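Local structure of putative acetoin utilization protein, acetoin dehydrogenase (Thermus thermophilus, 5AWE) at residues T18-A23 against A73-R78; P162-V167 against E191-R196. The protein is of unknown function but joins a pair of CBS domains to an ACT domain, an architecture consistent with regulation by small ligands. All blocks are in the same frame, centred on the assembly; numbering follows the deposited sequence.

Interaction 1 of 2, residues T18-A23 against A73-R78; sequences TPVLEA and AKLTVR
Thr18 opens the contact with its carbonyl oxygen, which accepts the backbone N-H of Val77 (O to N 2.8 Å). The side chains of Thr18 and Val77 lie side by side and point the same way, Thr18 CB resting 3.8 Å from Val77 CG2, while Thr18 OG1 turns back to the carbonyl of Ala15. Pro19, at the N-cap position of helix 20-30, faces Thr76 as the non-hydrogen-bonded pair of a single antiparallel bridge, their CA atoms 4.3 Å apart. The second bond of the bridge runs from Val20 N to Leu75 O (2.9 Å) and is almost straight at the hydrogen, 175°. Val20 CG2, beside its own backbone N, leans over that carbonyl and meets Leu75 CG at 3.7 Å. In Leu21, CG sits between the backbone N and the carbonyl carbon (chi1 49°), and CD2 comes to 3.5 Å from Ala73 CA; Tyr70 of the second subunit also packs on Leu21. Ala23 CB, one turn on from Val20, touches Val77 CG2 (4.0 Å). Pro19 has no N-H to donate, and the bridge asks none of it: its two neighbours supply both main-chain bonds, and aliphatic side chains pack alongside.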
loop_
_atom_site.group_PDB
_atom_site.type_symbol
_atom_site.label_atom_id
_atom_site.label_comp_id
_atom_site.label_asym_id
_atom_site.label_seq_id
_atom_site.Cartn_x
_atom_site.Cartn_y
_atom_site.Cartn_z
ATOM N N THR A 18 19.677 -2.937 8.372
ATOM C CA THR A 18 18.554 -2.098 8.777
ATOM C C THR A 18 17.405 -2.295 7.781
ATOM O O THR A 18 17.615 -2.264 6.569
ATOM C CB THR A 18 18.956 -0.604 8.787
ATOM O OG1 THR A 18 20.074 -0.418 9.664
ATOM C CG2 THR A 18 17.797 0.262 9.252
ATOM N N PRO A 19 16.177 -2.512 8.281
ATOM C CA PRO A 19 15.044 -2.706 7.366
ATOM C C PRO A 19 14.723 -1.395 6.658
ATOM O O PRO A 19 14.756 -0.330 7.278
ATOM C CB PRO A 19 13.897 -3.147 8.285
ATOM C CG PRO A 19 14.556 -3.569 9.566
ATOM C CD PRO A 19 15.779 -2.696 9.686
ATOM N N VAL A 20 14.414 -1.475 5.367
ATOM C CA VAL A 20 14.111 -0.291 4.580
ATOM C C VAL A 20 13.108 0.618 5.284
ATOM O O VAL A 20 13.289 1.838 5.318
ATOM C CB VAL A 20 13.565 -0.678 3.171
ATOM C CG1 VAL A 20 13.022 0.552 2.449
ATOM C CG2 VAL A 20 14.682 -1.298 2.336
ATOM N N LEU A 21 12.058 0.034 5.857
ATOM C CA LEU A 21 10.998 0.852 6.442
ATOM C C LEU A 21 11.409 1.506 7.755
ATOM O O LEU A 21 10.848 2.527 8.149
ATOM C CB LEU A 21 9.716 0.027 6.633
ATOM C CG LEU A 21 9.768 -1.343 7.305
ATOM C CD1 LEU A 21 9.869 -1.199 8.822
ATOM C CD2 LEU A 21 8.509 -2.116 6.925
ATOM N N GLU A 22 12.396 0.929 8.427
ATOM C CA GLU A 22 12.916 1.541 9.636
ATOM C C GLU A 22 13.793 2.726 9.257
ATOM O O GLU A 22 13.753 3.774 9.902
ATOM C CB GLU A 22 13.729 0.528 10.446
ATOM C CG GLU A 22 13.543 0.659 11.956
ATOM C CD GLU A 22 13.547 2.110 12.437
ATOM O OE1 GLU A 22 14.603 2.580 12.925
ATOM O OE2 GLU A 22 12.490 2.777 12.329
ATOM N N ALA A 23 14.581 2.563 8.199
ATOM C CA ALA A 23 15.439 3.638 7.723
ATOM C C ALA A 23 14.592 4.854 7.370
ATOM O O ALA A 23 14.938 5.981 7.714
ATOM C CB ALA A 23 16.229 3.177 6.510
ATOM N N ALA A 73 8.430 -4.979 3.834
ATOM C CA ALA A 73 8.630 -5.163 5.265
ATOM C C ALA A 73 9.958 -5.841 5.547
ATOM O O ALA A 73 10.565 -5.617 6.595
ATOM C CB ALA A 73 7.483 -5.987 5.853
ATOM N N LYS A 74 10.414 -6.668 4.612
ATOM C CA LYS A 74 11.631 -7.436 4.825
ATOM C C LYS A 74 12.825 -6.964 3.989
ATOM O O LYS A 74 13.954 -7.413 4.199
ATOM C CB LYS A 74 11.359 -8.917 4.563
ATOM C CG LYS A 74 10.653 -9.616 5.721
ATOM C CD LYS A 74 10.085 -10.974 5.323
ATOM C CE LYS A 74 11.127 -11.852 4.640
ATOM N NZ LYS A 74 11.411 -11.410 3.242
ATOM N N LEU A 75 12.585 -6.061 3.046
ATOM C CA LEU A 75 13.682 -5.511 2.255
ATOM C C LEU A 75 14.641 -4.766 3.191
ATOM O O LEU A 75 14.206 -4.005 4.056
ATOM C CB LEU A 75 13.136 -4.559 1.185
ATOM C CG LEU A 75 14.073 -4.108 0.059
ATOM C CD1 LEU A 75 14.513 -5.307 -0.769
ATOM C CD2 LEU A 75 13.347 -3.102 -0.828
ATOM N N THR A 76 15.941 -5.001 3.021
ATOM C CA THR A 76 16.958 -4.345 3.848
ATOM C C THR A 76 17.708 -3.253 3.085
ATOM O O THR A 76 17.765 -3.269 1.857
ATOM C CB THR A 76 17.991 -5.362 4.369
ATOM O OG1 THR A 76 18.722 -5.921 3.267
ATOM C CG2 THR A 76 17.287 -6.485 5.124
ATOM N N VAL A 77 18.285 -2.314 3.831
ATOM C CA VAL A 77 19.075 -1.220 3.258
ATOM C C VAL A 77 20.144 -1.702 2.275
ATOM O O VAL A 77 20.425 -1.040 1.275
ATOM C CB VAL A 77 19.748 -0.394 4.389
ATOM C CG1 VAL A 77 20.775 0.561 3.822
ATOM C CG2 VAL A 77 18.686 0.390 5.150
ATOM N N ARG A 78 20.724 -2.866 2.555
ATOM C CA ARG A 78 21.780 -3.411 1.713
ATOM C C ARG A 78 21.337 -3.607 0.268
ATOM O O ARG A 78 22.139 -3.471 -0.649
ATOM C CB ARG A 78 22.275 -4.744 2.276
ATOM C CG ARG A 78 23.533 -5.260 1.585
ATOM C CD ARG A 78 23.863 -6.693 1.988
ATOM N NE ARG A 78 23.876 -6.878 3.439
ATOM C CZ ARG A 78 24.919 -6.602 4.217
ATOM N NH1 ARG A 78 26.037 -6.125 3.683
ATOM N NH2 ARG A 78 24.842 -6.806 5.526
#

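Interaction 2 of 2, residues P162-V167 against E191-R196; sequences PPANIV and EGVPKR
The backbones of Pro162-Val167 and Glu191-Arg196 stay well apart, the nearest CA atoms, those of Ala164 and Val193, being 7.5 Å from each other. A cis peptide before Pro163 bends the first segment, while Arg196 N bonds to Gly192 O (3.1 Å). Arg196 spans the gap. A bend at chi3 (-76°) brings its NE near Pro162 O. The guanidinium lies between the Gly192-Val193 backbone on one face and Pro162 O with the Pro163 ring on the other: Gly192 C is 3.6 Å above the centre of the first, and Pro162 O sits 3.1 Å above the plane on the second, offset toward the rim. That oxygen is 3.2 Å from Arg196 NE, but the angle is too poor for a hydrogen bond. Pro163 CD is 3.9 Å from Arg196 NH2, and Ala164 CB lies at the edge. NE bonds instead to Ala160 O, NH1 forms a salt bridge with Asp189, and NH2 bonds weakly to Val161 O. An alanine in place of Arg196 would probably leave the Asp189 carboxylate without this mate and open a gap between Gly192 and the two prolines. Beside the guanidinium, Ala164 CB touches Val193 CG2 (4.0 Å). The contact thus ties the entry to strand 165-175, outermost in the ACT sheet within this chain, to helix 193-199, whose Val193 and Pro194 pack on strand 141-148.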
loop_
_atom_site.group_PDB
_atom_site.type_symbol
_atom_site.label_atom_id
_atom_site.label_comp_id
_atom_site.label_asym_id
_atom_site.label_seq_id
_atom_site.Cartn_x
_atom_site.Cartn_y
_atom_site.Cartn_z
ATOM N N PRO A 162 37.753 52.646 -4.087
ATOM C CA PRO A 162 37.962 53.380 -2.831
ATOM C C PRO A 162 37.236 54.718 -2.855
ATOM O O PRO A 162 37.092 55.328 -3.910
ATOM C CB PRO A 162 39.483 53.537 -2.747
ATOM C CG PRO A 162 40.014 52.393 -3.540
ATOM C CD PRO A 162 39.032 52.228 -4.687
ATOM N N PRO A 163 36.795 55.210 -1.686
ATOM C CA PRO A 163 36.916 54.641 -0.337
ATOM C C PRO A 163 36.120 53.365 -0.045
ATOM O O PRO A 163 36.212 52.821 1.068
ATOM C CB PRO A 163 36.482 55.792 0.569
ATOM C CG PRO A 163 35.487 56.533 -0.248
ATOM C CD PRO A 163 35.925 56.402 -1.696
ATOM N N ALA A 164 35.341 52.889 -1.017
ATOM C CA ALA A 164 34.533 51.684 -0.814
ATOM C C ALA A 164 35.371 50.414 -0.983
ATOM O O ALA A 164 36.494 50.466 -1.490
ATOM C CB ALA A 164 33.350 51.664 -1.786
ATOM N N ASN A 165 34.811 49.281 -0.561
ATOM C CA ASN A 165 35.507 48.001 -0.607
ATOM C C ASN A 165 34.912 47.068 -1.644
ATOM O O ASN A 165 33.711 47.114 -1.915
ATOM C CB ASN A 165 35.441 47.300 0.754
ATOM C CG ASN A 165 36.166 48.060 1.837
ATOM O OD1 ASN A 165 37.394 47.999 1.937
ATOM N ND2 ASN A 165 35.409 48.782 2.661
ATOM N N ILE A 166 35.752 46.209 -2.208
ATOM C CA ILE A 166 35.277 45.102 -3.026
ATOM C C ILE A 166 35.207 43.849 -2.158
ATOM O O ILE A 166 36.157 43.530 -1.429
ATOM C CB ILE A 166 36.235 44.833 -4.181
ATOM C CG1 ILE A 166 36.352 46.084 -5.044
ATOM C CG2 ILE A 166 35.758 43.633 -4.990
ATOM C CD1 ILE A 166 37.677 46.185 -5.779
ATOM N N VAL A 167 34.082 43.142 -2.232
ATOM C CA VAL A 167 33.907 41.908 -1.462
ATOM C C VAL A 167 34.015 40.658 -2.340
ATOM O O VAL A 167 34.461 39.600 -1.879
ATOM C CB VAL A 167 32.548 41.917 -0.726
ATOM C CG1 VAL A 167 32.297 40.582 -0.050
ATOM C CG2 VAL A 167 32.551 43.026 0.317
ATOM N N GLU A 191 27.983 54.518 -3.319
ATOM C CA GLU A 191 27.126 55.114 -4.340
ATOM C C GLU A 191 27.995 55.835 -5.362
ATOM O O GLU A 191 27.616 55.991 -6.519
ATOM C CB GLU A 191 26.140 56.100 -3.707
ATOM C CG GLU A 191 25.378 55.547 -2.501
ATOM C CD GLU A 191 26.255 55.411 -1.259
ATOM O OE1 GLU A 191 27.428 55.845 -1.302
ATOM O OE2 GLU A 191 25.771 54.871 -0.238
ATOM N N GLY A 192 29.173 56.261 -4.926
ATOM C CA GLY A 192 30.062 56.985 -5.813
ATOM C C GLY A 192 30.791 56.103 -6.806
ATOM O O GLY A 192 31.377 56.608 -7.764
ATOM N N VAL A 193 30.750 54.790 -6.598
ATOM C CA VAL A 193 31.569 53.874 -7.392
ATOM C C VAL A 193 31.268 53.890 -8.881
ATOM O O VAL A 193 32.186 54.001 -9.686
ATOM C CB VAL A 193 31.440 52.414 -6.925
ATOM C CG1 VAL A 193 32.298 51.535 -7.806
ATOM C CG2 VAL A 193 31.859 52.278 -5.474
ATOM N N PRO A 194 29.981 53.768 -9.268
ATOM C CA PRO A 194 29.608 53.770 -10.693
ATOM C C PRO A 194 30.146 54.998 -11.427
ATOM O O PRO A 194 30.692 54.894 -12.532
ATOM C CB PRO A 194 28.076 53.746 -10.675
ATOM C CG PRO A 194 27.719 53.214 -9.339
ATOM C CD PRO A 194 28.791 53.700 -8.400
ATOM N N LYS A 195 29.992 56.162 -10.800
ATOM C CA LYS A 195 30.574 57.391 -11.327
ATOM C C LYS A 195 32.061 57.154 -11.590
ATOM O O LYS A 195 32.508 57.117 -12.744
ATOM C CB LYS A 195 30.412 58.534 -10.313
ATOM C CG LYS A 195 29.005 58.682 -9.734
ATOM C CD LYS A 195 28.112 59.544 -10.625
ATOM C CE LYS A 195 28.472 61.021 -10.517
ATOM N NZ LYS A 195 27.504 61.891 -11.246
ATOM N N ARG A 196 32.809 56.970 -10.503
ATOM C CA ARG A 196 34.257 56.831 -10.565
ATOM C C ARG A 196 34.711 55.835 -11.628
ATOM O O ARG A 196 35.679 56.087 -12.345
ATOM C CB ARG A 196 34.797 56.404 -9.201
ATOM C CG ARG A 196 34.562 57.420 -8.102
ATOM C CD ARG A 196 35.405 57.103 -6.889
ATOM N NE ARG A 196 34.861 55.986 -6.123
ATOM C CZ ARG A 196 34.046 56.132 -5.086
ATOM N NH1 ARG A 196 33.687 57.346 -4.697
ATOM N NH2 ARG A 196 33.580 55.069 -4.447
#

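Interactions 1 and 2 belong to different parts of an elongated chain, with centres 58 Å apart and nearest atoms about 39 Å apart, so they do not touch. They lie on opposite sides of the chain's centre and follow in series: 18-23 with 73-78 closes in the CBS part before 162-167 meets 191-196 in the ACT domain. The first is mainly a main-chain bridge, the second mainly a side-chain contact around Arg196. Each lies beside a different neighbouring subunit, the second for interaction 1 and the third for interaction 2, where Ile166 O and Val167 O bond to Gln179 and Thr171 of that third subunit.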